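Local coordinates for oligogalacturonate lyase (PDB 3C5M), which probably cleaves short oligogalacturonides by a lyase reaction, and carries a bound manganese ion on a seven-bladed beta-propeller, at residues 164-169 with 187-192; 215-220 with 239-244; 318-323 with 337-342; 363-368 with 380-385. All coordinates share one frame; numbering follows the deposited sequence.

Contact 1: residues 164-169 with 187-192; sequences TNPTCR and TAWLGH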
# COMPACT_ATOMS: atom_id res chain seq x y z
N THR A 164 -6.17 25.25 4.63
CA THR A 164 -5.07 26.01 5.19
C THR A 164 -3.90 26.06 4.21
O THR A 164 -2.85 26.64 4.51
CB THR A 164 -4.60 25.41 6.56
OG1 THR A 164 -3.93 26.42 7.32
CG2 THR A 164 -3.63 24.25 6.34
N ASN A 165 -4.09 25.46 3.04
CA ASN A 165 -3.06 25.41 2.00
C ASN A 165 -1.67 25.31 2.60
O ASN A 165 -0.88 26.24 2.51
CB ASN A 165 -3.15 26.64 1.11
CG ASN A 165 -4.24 26.53 0.06
OD1 ASN A 165 -5.43 26.50 0.39
ND2 ASN A 165 -3.84 26.45 -1.20
N PRO A 166 -1.35 24.17 3.22
CA PRO A 166 -0.06 23.93 3.85
C PRO A 166 1.03 23.72 2.80
O PRO A 166 0.76 23.16 1.74
CB PRO A 166 -0.31 22.67 4.66
CG PRO A 166 -1.21 21.90 3.73
CD PRO A 166 -2.19 22.96 3.28
N THR A 167 2.24 24.18 3.11
CA THR A 167 3.36 24.03 2.20
C THR A 167 3.98 22.65 2.37
O THR A 167 4.50 22.31 3.45
CB THR A 167 4.42 25.13 2.46
OG1 THR A 167 5.67 24.75 1.87
CG2 THR A 167 4.61 25.34 3.94
N CYS A 168 3.91 21.86 1.31
CA CYS A 168 4.43 20.50 1.29
C CYS A 168 5.46 20.36 0.18
O CYS A 168 5.40 21.04 -0.83
CB CYS A 168 3.31 19.51 1.02
SG CYS A 168 2.03 19.47 2.27
N ARG A 169 6.40 19.44 0.37
CA ARG A 169 7.41 19.23 -0.65
C ARG A 169 7.57 17.74 -0.93
O ARG A 169 7.50 16.91 -0.03
CB ARG A 169 8.75 19.81 -0.20
CG ARG A 169 9.33 19.14 1.04
CD ARG A 169 10.68 19.73 1.38
NE ARG A 169 11.32 19.04 2.49
CZ ARG A 169 12.57 19.28 2.90
NH1 ARG A 169 13.31 20.20 2.29
NH2 ARG A 169 13.07 18.59 3.92
N THR A 187 2.35 25.17 -2.04
CA THR A 187 1.58 25.58 -0.87
C THR A 187 0.24 24.87 -0.84
O THR A 187 -0.76 25.41 -0.38
CB THR A 187 1.34 27.10 -0.87
OG1 THR A 187 0.97 27.52 -2.19
CG2 THR A 187 2.58 27.83 -0.42
N ALA A 188 0.24 23.63 -1.33
CA ALA A 188 -0.95 22.80 -1.37
C ALA A 188 -0.66 21.48 -0.66
O ALA A 188 0.50 21.09 -0.54
CB ALA A 188 -1.35 22.53 -2.82
N TRP A 189 -1.70 20.81 -0.18
CA TRP A 189 -1.53 19.53 0.50
C TRP A 189 -1.24 18.42 -0.52
O TRP A 189 -2.13 17.98 -1.24
CB TRP A 189 -2.79 19.20 1.30
CG TRP A 189 -2.67 17.97 2.16
CD1 TRP A 189 -1.54 17.25 2.39
CD2 TRP A 189 -3.70 17.37 2.94
NE1 TRP A 189 -1.79 16.24 3.28
CE2 TRP A 189 -3.12 16.29 3.63
CE3 TRP A 189 -5.06 17.64 3.13
CZ2 TRP A 189 -3.85 15.48 4.50
CZ3 TRP A 189 -5.78 16.83 4.00
CH2 TRP A 189 -5.17 15.76 4.67
N LEU A 190 0.02 17.97 -0.56
CA LEU A 190 0.45 16.93 -1.49
C LEU A 190 0.47 15.58 -0.79
O LEU A 190 0.40 15.51 0.43
CB LEU A 190 1.87 17.22 -2.00
CG LEU A 190 2.09 18.63 -2.54
CD1 LEU A 190 3.56 18.85 -2.79
CD2 LEU A 190 1.27 18.82 -3.80
N GLY A 191 0.58 14.50 -1.56
CA GLY A 191 0.61 13.20 -0.94
C GLY A 191 0.85 12.05 -1.88
O GLY A 191 0.94 12.22 -3.10
N HIS A 192 0.95 10.86 -1.29
CA HIS A 192 1.15 9.59 -1.99
C HIS A 192 2.14 9.64 -3.16
O HIS A 192 1.76 9.50 -4.33
CB HIS A 192 -0.20 9.05 -2.49
CG HIS A 192 -0.12 7.63 -2.98
ND1 HIS A 192 -0.85 7.17 -4.06
CD2 HIS A 192 0.61 6.58 -2.54
CE1 HIS A 192 -0.57 5.90 -4.26
NE2 HIS A 192 0.31 5.51 -3.36
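C168 packs against both W189 and L190, and has the largest buried area on its side of the contact. Its CB lies 3.9 Å from CG of L190, while CD1 of L190 reaches back to the carbonyl O of C168 at 3.5 Å. With SG anti to the carbonyl carbon (chi1 -62°), the sulfur comes to 4.2 Å from CD1 of W189. It stands 5.2 Å from the centroid of the five-membered ring and 67° off its normal, an oblique sulfur-aromatic contact. P166 crosses W189 obliquely, its CG 4.0 Å from the CB of W189; the pyrrolidine thus meets the base of this side chain and the thiol the pyrrole atom CD1. Farther toward the surface the backbones approach directly, with CA of T167 3.9 Å from CA of T187.

A second shell surrounds the indole: the rings of F158 and F161, from the helix 155-163, and of Y127 pack around it. C168 is itself backbone-bonded to D186, at the end of strand 180-186. The segment 187-192 thus carries the chain out of the sheet containing 168-174 and into strand 190-196 of the next blade. No clear hydrogen bond spans the two segments, which implies that apolar and sulfur-aromatic packing carries this junction between blades.

Contact 2: residues 215-220 with 239-244; sequences DARMWL and SCTHEF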
# COMPACT_ATOMS: atom_id res chain seq x y z
N ASP A 215 -9.10 20.23 -7.20
CA ASP A 215 -8.85 20.33 -8.64
C ASP A 215 -8.66 18.98 -9.33
O ASP A 215 -9.33 18.69 -10.32
CB ASP A 215 -7.63 21.24 -8.92
CG ASP A 215 -6.45 20.95 -8.00
OD1 ASP A 215 -5.35 21.50 -8.25
OD2 ASP A 215 -6.60 20.19 -7.02
N ALA A 216 -7.73 18.18 -8.81
CA ALA A 216 -7.45 16.85 -9.33
C ALA A 216 -6.32 16.24 -8.51
O ALA A 216 -5.48 16.97 -7.99
CB ALA A 216 -7.05 16.92 -10.80
N ARG A 217 -6.31 14.92 -8.37
CA ARG A 217 -5.24 14.30 -7.61
C ARG A 217 -4.28 13.52 -8.50
O ARG A 217 -3.13 13.32 -8.15
CB ARG A 217 -5.81 13.38 -6.53
CG ARG A 217 -6.87 12.40 -6.99
CD ARG A 217 -6.80 11.17 -6.10
NE ARG A 217 -6.55 11.53 -4.70
CZ ARG A 217 -5.93 10.76 -3.81
NH1 ARG A 217 -5.49 9.57 -4.17
NH2 ARG A 217 -5.75 11.19 -2.57
N MSE A 218 -4.77 13.09 -9.66
CA MSE A 218 -3.94 12.34 -10.59
C MSE A 218 -2.81 13.22 -11.11
O MSE A 218 -2.93 13.82 -12.17
CB MSE A 218 -4.79 11.86 -11.77
CG MSE A 218 -6.00 10.97 -11.43
SE MSE A 218 -5.54 9.15 -10.85
CE MSE A 218 -5.50 9.53 -8.95
N TRP A 219 -1.71 13.30 -10.38
CA TRP A 219 -0.60 14.11 -10.85
C TRP A 219 0.65 13.32 -11.20
O TRP A 219 0.85 12.20 -10.71
CB TRP A 219 -0.24 15.19 -9.83
CG TRP A 219 -1.22 16.29 -9.76
CD1 TRP A 219 -2.32 16.35 -8.98
CD2 TRP A 219 -1.18 17.50 -10.51
NE1 TRP A 219 -2.98 17.54 -9.18
CE2 TRP A 219 -2.30 18.26 -10.12
CE3 TRP A 219 -0.31 18.02 -11.48
CZ2 TRP A 219 -2.57 19.52 -10.66
CZ3 TRP A 219 -0.58 19.27 -12.01
CH2 TRP A 219 -1.70 20.00 -11.61
N LEU A 220 1.49 13.92 -12.04
CA LEU A 220 2.75 13.31 -12.50
C LEU A 220 3.80 14.42 -12.65
O LEU A 220 3.46 15.56 -12.93
CB LEU A 220 2.53 12.60 -13.84
CG LEU A 220 2.90 11.12 -13.93
CD1 LEU A 220 2.11 10.35 -12.89
CD2 LEU A 220 2.62 10.58 -15.34
N SER A 239 -14.82 11.75 -10.10
CA SER A 239 -13.82 11.74 -9.04
C SER A 239 -12.90 10.54 -9.23
O SER A 239 -13.37 9.44 -9.50
CB SER A 239 -14.50 11.68 -7.67
OG SER A 239 -15.25 12.85 -7.43
N CYS A 240 -11.60 10.75 -9.08
CA CYS A 240 -10.62 9.68 -9.24
C CYS A 240 -9.90 9.36 -7.94
O CYS A 240 -9.58 10.25 -7.16
CB CYS A 240 -9.60 10.06 -10.30
SG CYS A 240 -10.34 10.48 -11.89
N THR A 241 -9.64 8.08 -7.71
CA THR A 241 -8.97 7.67 -6.48
C THR A 241 -8.44 6.25 -6.55
O THR A 241 -8.66 5.55 -7.53
CB THR A 241 -9.93 7.77 -5.29
OG1 THR A 241 -9.21 7.46 -4.08
CG2 THR A 241 -11.08 6.79 -5.47
N HIS A 242 -7.74 5.84 -5.50
CA HIS A 242 -7.19 4.50 -5.45
C HIS A 242 -6.11 4.28 -6.49
O HIS A 242 -5.82 3.14 -6.85
CB HIS A 242 -8.28 3.46 -5.68
CG HIS A 242 -9.40 3.53 -4.69
ND1 HIS A 242 -9.20 3.72 -3.35
CD2 HIS A 242 -10.74 3.36 -4.85
CE1 HIS A 242 -10.36 3.68 -2.72
NE2 HIS A 242 -11.31 3.46 -3.61
N GLU A 243 -5.51 5.36 -6.98
CA GLU A 243 -4.48 5.25 -8.01
C GLU A 243 -3.27 4.43 -7.54
O GLU A 243 -2.89 4.45 -6.37
CB GLU A 243 -4.00 6.65 -8.45
CG GLU A 243 -3.05 7.34 -7.48
CD GLU A 243 -3.77 8.15 -6.40
OE1 GLU A 243 -4.91 7.80 -6.02
OE2 GLU A 243 -3.17 9.13 -5.91
N PHE A 244 -2.67 3.71 -8.48
CA PHE A 244 -1.50 2.92 -8.16
C PHE A 244 -0.82 2.45 -9.45
O PHE A 244 -1.47 2.12 -10.44
CB PHE A 244 -1.91 1.71 -7.29
CG PHE A 244 -2.67 0.65 -8.03
CD1 PHE A 244 -2.00 -0.40 -8.65
CD2 PHE A 244 -4.06 0.71 -8.13
CE1 PHE A 244 -2.70 -1.38 -9.35
CE2 PHE A 244 -4.77 -0.26 -8.83
CZ PHE A 244 -4.09 -1.31 -9.43
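R217 and E243 form a salt bridge between neighbouring propeller blades, joining the turn before strand 219-222 to strand 238-245. NH1 of R217 donates to OE1 of E243 at 2.6 Å, with an N-H...O angle of 132°. OE1 receives it on the syn lone pair and lies 6° out of the guanidinium plane, while the carboxylate stands nearly perpendicular to that plane, at 86°. CD of the arginine lies beside the carbonyl O of C240. OG1 of T241 lies over one guanidinium face, 4.3 Å from NH1.

Beside the ion pair runs selenomethionine M218, the centre of an inverse gamma turn. Its CG is 3.9 Å from CB of C240, and its methyl CE covers CB of E243 and reaches along to the carboxylate carbon CD. The side chain of T241 is about 11 Å from the manganese ion; neither R217 nor E243 is among the metal's ligands. NH2 of R217 has a salt bridge of its own to E208; anchoring at both terminal nitrogens implies that the guanidinium is restrained in both position and rotation.

Contact 3: residues 318-323 with 337-342; sequences NDPFLY and KHSTSW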
# COMPACT_ATOMS: atom_id res chain seq x y z
N ASN A 318 -23.53 -5.82 4.06
CA ASN A 318 -22.09 -5.60 3.97
C ASN A 318 -21.43 -6.76 3.22
O ASN A 318 -21.70 -7.93 3.51
CB ASN A 318 -21.50 -5.47 5.38
CG ASN A 318 -21.92 -4.17 6.07
OD1 ASN A 318 -21.83 -4.05 7.29
ND2 ASN A 318 -22.38 -3.20 5.28
N ASP A 319 -20.58 -6.42 2.26
CA ASP A 319 -19.89 -7.42 1.45
C ASP A 319 -18.55 -7.82 2.06
O ASP A 319 -17.60 -7.05 2.07
CB ASP A 319 -19.67 -6.86 0.04
CG ASP A 319 -18.99 -7.85 -0.89
OD1 ASP A 319 -18.91 -7.56 -2.09
OD2 ASP A 319 -18.53 -8.90 -0.42
N PRO A 320 -18.46 -9.05 2.58
CA PRO A 320 -17.20 -9.50 3.18
C PRO A 320 -16.34 -10.31 2.22
O PRO A 320 -15.49 -11.09 2.66
CB PRO A 320 -17.70 -10.35 4.34
CG PRO A 320 -18.83 -11.10 3.67
CD PRO A 320 -19.55 -9.98 2.91
N PHE A 321 -16.53 -10.15 0.92
CA PHE A 321 -15.76 -10.93 -0.04
C PHE A 321 -14.57 -10.25 -0.71
O PHE A 321 -14.54 -9.03 -0.90
CB PHE A 321 -16.67 -11.49 -1.15
CG PHE A 321 -17.62 -12.55 -0.69
CD1 PHE A 321 -18.92 -12.22 -0.32
CD2 PHE A 321 -17.21 -13.88 -0.63
CE1 PHE A 321 -19.80 -13.20 0.11
CE2 PHE A 321 -18.08 -14.87 -0.20
CZ PHE A 321 -19.38 -14.54 0.17
N LEU A 322 -13.59 -11.08 -1.08
CA LEU A 322 -12.41 -10.62 -1.78
C LEU A 322 -12.71 -10.89 -3.25
O LEU A 322 -13.27 -11.93 -3.59
CB LEU A 322 -11.18 -11.41 -1.35
CG LEU A 322 -10.49 -10.91 -0.08
CD1 LEU A 322 -9.34 -11.85 0.29
CD2 LEU A 322 -9.98 -9.49 -0.31
N TYR A 323 -12.34 -9.96 -4.12
CA TYR A 323 -12.61 -10.15 -5.53
C TYR A 323 -11.37 -10.32 -6.40
O TYR A 323 -10.36 -9.66 -6.18
CB TYR A 323 -13.44 -8.98 -6.05
CG TYR A 323 -14.85 -8.96 -5.54
CD1 TYR A 323 -15.91 -9.44 -6.34
CD2 TYR A 323 -15.16 -8.45 -4.28
CE1 TYR A 323 -17.22 -9.40 -5.89
CE2 TYR A 323 -16.47 -8.40 -3.82
CZ TYR A 323 -17.50 -8.88 -4.63
OH TYR A 323 -18.80 -8.84 -4.19
N LYS A 337 -13.69 -15.38 1.25
CA LYS A 337 -14.27 -14.39 2.13
C LYS A 337 -13.24 -13.94 3.16
O LYS A 337 -12.54 -14.77 3.73
CB LYS A 337 -15.51 -15.02 2.78
CG LYS A 337 -16.44 -14.06 3.46
CD LYS A 337 -17.84 -14.65 3.65
CE LYS A 337 -17.87 -15.89 4.55
NZ LYS A 337 -17.48 -17.13 3.82
N HIS A 338 -13.14 -12.63 3.38
CA HIS A 338 -12.20 -12.10 4.37
C HIS A 338 -12.92 -11.78 5.67
O HIS A 338 -12.32 -11.82 6.74
CB HIS A 338 -11.46 -10.85 3.83
CG HIS A 338 -12.34 -9.66 3.58
ND1 HIS A 338 -12.95 -8.96 4.60
CD2 HIS A 338 -12.69 -9.04 2.43
CE1 HIS A 338 -13.65 -7.96 4.08
NE2 HIS A 338 -13.50 -7.98 2.77
N SER A 339 -14.21 -11.46 5.57
CA SER A 339 -15.04 -11.16 6.75
C SER A 339 -14.30 -10.37 7.81
O SER A 339 -14.09 -10.85 8.92
CB SER A 339 -15.57 -12.45 7.38
OG SER A 339 -16.43 -13.15 6.50
N THR A 340 -13.91 -9.14 7.48
CA THR A 340 -13.19 -8.34 8.45
C THR A 340 -14.12 -7.30 9.06
O THR A 340 -15.03 -6.80 8.40
CB THR A 340 -11.98 -7.63 7.80
OG1 THR A 340 -11.18 -7.02 8.82
CG2 THR A 340 -12.45 -6.56 6.82
N SER A 341 -13.90 -6.99 10.34
CA SER A 341 -14.67 -5.99 11.06
C SER A 341 -13.86 -4.73 10.93
O SER A 341 -12.93 -4.52 11.71
CB SER A 341 -14.74 -6.34 12.55
OG SER A 341 -13.44 -6.21 13.14
N TRP A 342 -14.18 -3.88 9.97
CA TRP A 342 -13.40 -2.67 9.76
C TRP A 342 -13.24 -1.75 10.98
O TRP A 342 -13.18 -0.53 10.84
CB TRP A 342 -13.99 -1.89 8.60
CG TRP A 342 -14.18 -2.74 7.39
CD1 TRP A 342 -15.15 -3.67 7.19
CD2 TRP A 342 -13.37 -2.73 6.22
NE1 TRP A 342 -15.00 -4.25 5.95
CE2 TRP A 342 -13.92 -3.69 5.33
CE3 TRP A 342 -12.23 -2.01 5.82
CZ2 TRP A 342 -13.37 -3.94 4.08
CZ3 TRP A 342 -11.69 -2.26 4.57
CH2 TRP A 342 -12.26 -3.22 3.71
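The open end of the hairpin made by strands 321-326 and 334-337 is closed by P320, whose carbonyl O takes two backbone N-H groups from the chain beyond K337. H338 N donates at 2.9 Å almost in line with the carbonyl bond (C=O...N 169°). S339 N, at 3.2 Å, meets a lone pair in the carbonyl plane. The same oxygen lies 3.4 Å above the plane of the H338 imidazole, over its centre. A chi1 of 65° puts CG of H338 between the backbone N and the carbonyl carbon, on the side of that oxygen; CG of L322 then meets the ring at its edge, 3.8 Å from CD2. NE2 of the histidine is hydrogen-bonded to O of G301, at the end of the adjoining strand 296-301.

F321 and K337 are the last bridge of the hairpin, an antiparallel non-hydrogen-bonded pair. CD of K337 sits over one face of the F321 ring, 4.1 Å from its centroid and 25° off the normal, a CH-pi contact. The lysine also runs alongside P320, pointing the same way, with CG of P320 3.7 Å from CD of K337. Just ahead of the bridge, OD2 of D319 accepts from N of F321 at 2.7 Å, forming an Asx turn.

Contact 4: residues 363-368 with 380-385; sequences DGVLFT and ADVPES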
# COMPACT_ATOMS: atom_id res chain seq x y z
N ASP A 363 -0.48 -17.51 -7.33
CA ASP A 363 -1.18 -18.69 -6.88
C ASP A 363 -1.98 -18.37 -5.62
O ASP A 363 -2.79 -19.18 -5.16
CB ASP A 363 -0.20 -19.85 -6.64
CG ASP A 363 0.84 -19.52 -5.61
OD1 ASP A 363 0.58 -18.60 -4.79
OD2 ASP A 363 1.90 -20.17 -5.60
N GLY A 364 -1.77 -17.19 -5.06
CA GLY A 364 -2.49 -16.84 -3.86
C GLY A 364 -2.64 -15.35 -3.63
O GLY A 364 -2.04 -14.54 -4.34
N VAL A 365 -3.45 -14.99 -2.65
CA VAL A 365 -3.69 -13.61 -2.29
C VAL A 365 -3.48 -13.50 -0.79
O VAL A 365 -4.10 -14.23 -0.01
CB VAL A 365 -5.12 -13.16 -2.60
CG1 VAL A 365 -5.39 -11.80 -1.98
CG2 VAL A 365 -5.31 -13.09 -4.10
N LEU A 366 -2.59 -12.59 -0.41
CA LEU A 366 -2.24 -12.33 0.99
C LEU A 366 -3.11 -11.21 1.44
O LEU A 366 -3.35 -10.27 0.68
CB LEU A 366 -0.79 -11.90 1.08
CG LEU A 366 -0.22 -11.50 2.43
CD1 LEU A 366 0.09 -12.77 3.24
CD2 LEU A 366 1.06 -10.68 2.23
N PHE A 367 -3.59 -11.29 2.68
CA PHE A 367 -4.46 -10.24 3.23
C PHE A 367 -4.60 -10.38 4.73
O PHE A 367 -4.27 -11.42 5.30
CB PHE A 367 -5.83 -10.29 2.56
CG PHE A 367 -6.63 -11.53 2.87
CD1 PHE A 367 -7.46 -11.58 3.98
CD2 PHE A 367 -6.55 -12.64 2.05
CE1 PHE A 367 -8.21 -12.72 4.26
CE2 PHE A 367 -7.31 -13.78 2.33
CZ PHE A 367 -8.14 -13.82 3.44
N THR A 368 -5.08 -9.32 5.38
CA THR A 368 -5.26 -9.32 6.83
C THR A 368 -6.73 -9.45 7.18
O THR A 368 -7.59 -9.05 6.40
CB THR A 368 -4.79 -8.00 7.50
OG1 THR A 368 -3.43 -7.72 7.14
CG2 THR A 368 -4.89 -8.11 9.02
N ALA A 380 -5.06 -16.67 0.60
CA ALA A 380 -6.10 -17.43 -0.07
C ALA A 380 -5.58 -17.96 -1.40
O ALA A 380 -5.02 -17.21 -2.20
CB ALA A 380 -7.32 -16.56 -0.29
N ASP A 381 -5.77 -19.25 -1.64
CA ASP A 381 -5.35 -19.87 -2.89
C ASP A 381 -6.13 -19.23 -4.02
O ASP A 381 -7.18 -18.64 -3.79
CB ASP A 381 -5.62 -21.38 -2.86
CG ASP A 381 -4.47 -22.16 -2.23
OD1 ASP A 381 -3.93 -21.73 -1.17
OD2 ASP A 381 -4.11 -23.23 -2.79
N VAL A 382 -5.61 -19.31 -5.24
CA VAL A 382 -6.30 -18.74 -6.39
C VAL A 382 -6.27 -19.72 -7.54
O VAL A 382 -5.35 -19.70 -8.37
CB VAL A 382 -5.66 -17.41 -6.87
CG1 VAL A 382 -6.44 -16.86 -8.05
CG2 VAL A 382 -5.64 -16.41 -5.73
N PRO A 383 -7.27 -20.60 -7.61
CA PRO A 383 -7.37 -21.61 -8.67
C PRO A 383 -7.28 -21.02 -10.07
O PRO A 383 -7.49 -19.83 -10.27
CB PRO A 383 -8.72 -22.27 -8.38
CG PRO A 383 -9.49 -21.18 -7.71
CD PRO A 383 -8.48 -20.60 -6.77
N GLU A 384 -6.95 -21.86 -11.05
CA GLU A 384 -6.81 -21.40 -12.42
C GLU A 384 -8.09 -20.80 -12.98
O GLU A 384 -8.04 -19.92 -13.85
CB GLU A 384 -6.33 -22.55 -13.31
CG GLU A 384 -4.92 -23.04 -12.93
CD GLU A 384 -3.87 -21.93 -12.91
OE1 GLU A 384 -3.75 -21.19 -13.92
OE2 GLU A 384 -3.16 -21.80 -11.88
N SER A 385 -9.23 -21.25 -12.48
CA SER A 385 -10.50 -20.71 -12.94
C SER A 385 -10.76 -19.36 -12.25
O SER A 385 -11.79 -18.74 -12.48
CB SER A 385 -11.62 -21.67 -12.57
OG SER A 385 -11.62 -21.89 -11.17
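V365 and V382 share one rotamer, with CG1 anti to the backbone N (chi1 170° and -179°) and CG2 anti to the carbonyl carbon, and it is the two CG2 methyls that meet, at 3.7 Å. CG2 of V382 also rests on CA of G364. F367 is turned differently: its chi1 of 66° places CG between the backbone N and the carbonyl carbon, on the side of the partner strand. CE2 of the ring then approaches CB of A380 at 3.8 Å, with the methyl near the ring plane, at the edge.

Backbone bonds set this register. V365 and A380 are an antiparallel hydrogen-bonded pair, N of V365 to O of A380 at 2.8 Å and N of A380 to O of V365 at 2.7 Å. G364 and D381 form the adjacent non-hydrogen-bonded pair. One step farther, V382 has left the strand, yet its N still donates to O of D363 at 2.8 Å. D381 CA-H points to that oxygen as well, with CA 3.5 Å away.

V365, A380 and V382 all pack on L335, from strand 334-337 of the preceding blade, so the apolar face is buried between sheets. On its far side strand 376-381 pairs with strand 22-25, where D381 is backbone-bonded to K22. A blade that combines N-terminal strands 12-15 and 22-25 with the last strands of the chain is the "velcro" closure of a beta-propeller ring.

How the contacts relate
The contacts follow one another along the chain and form two touching pairs. Contacts 1 and 2, centres about 15 Å apart, both reach the sheet of strands 190-196, 202-207, 219-222 and 229-230, and CE1 of H192 packs 3.4 Å from O of E243. Contacts 3 and 4, centres also about 15 Å apart, meet at F367: its CD2 packs on CD1 of L322, its CE1 on CB of H338. Contacts 1 and 4 lie on opposite sides of the chain's centre, their centres about 38 Å apart. The side chains of T241, H338 and F367 are each about 11 Å from the manganese ion held by H287, Q350, H353 and H355, and that of F367 about 6 Å from H355's; contact 1 is remote.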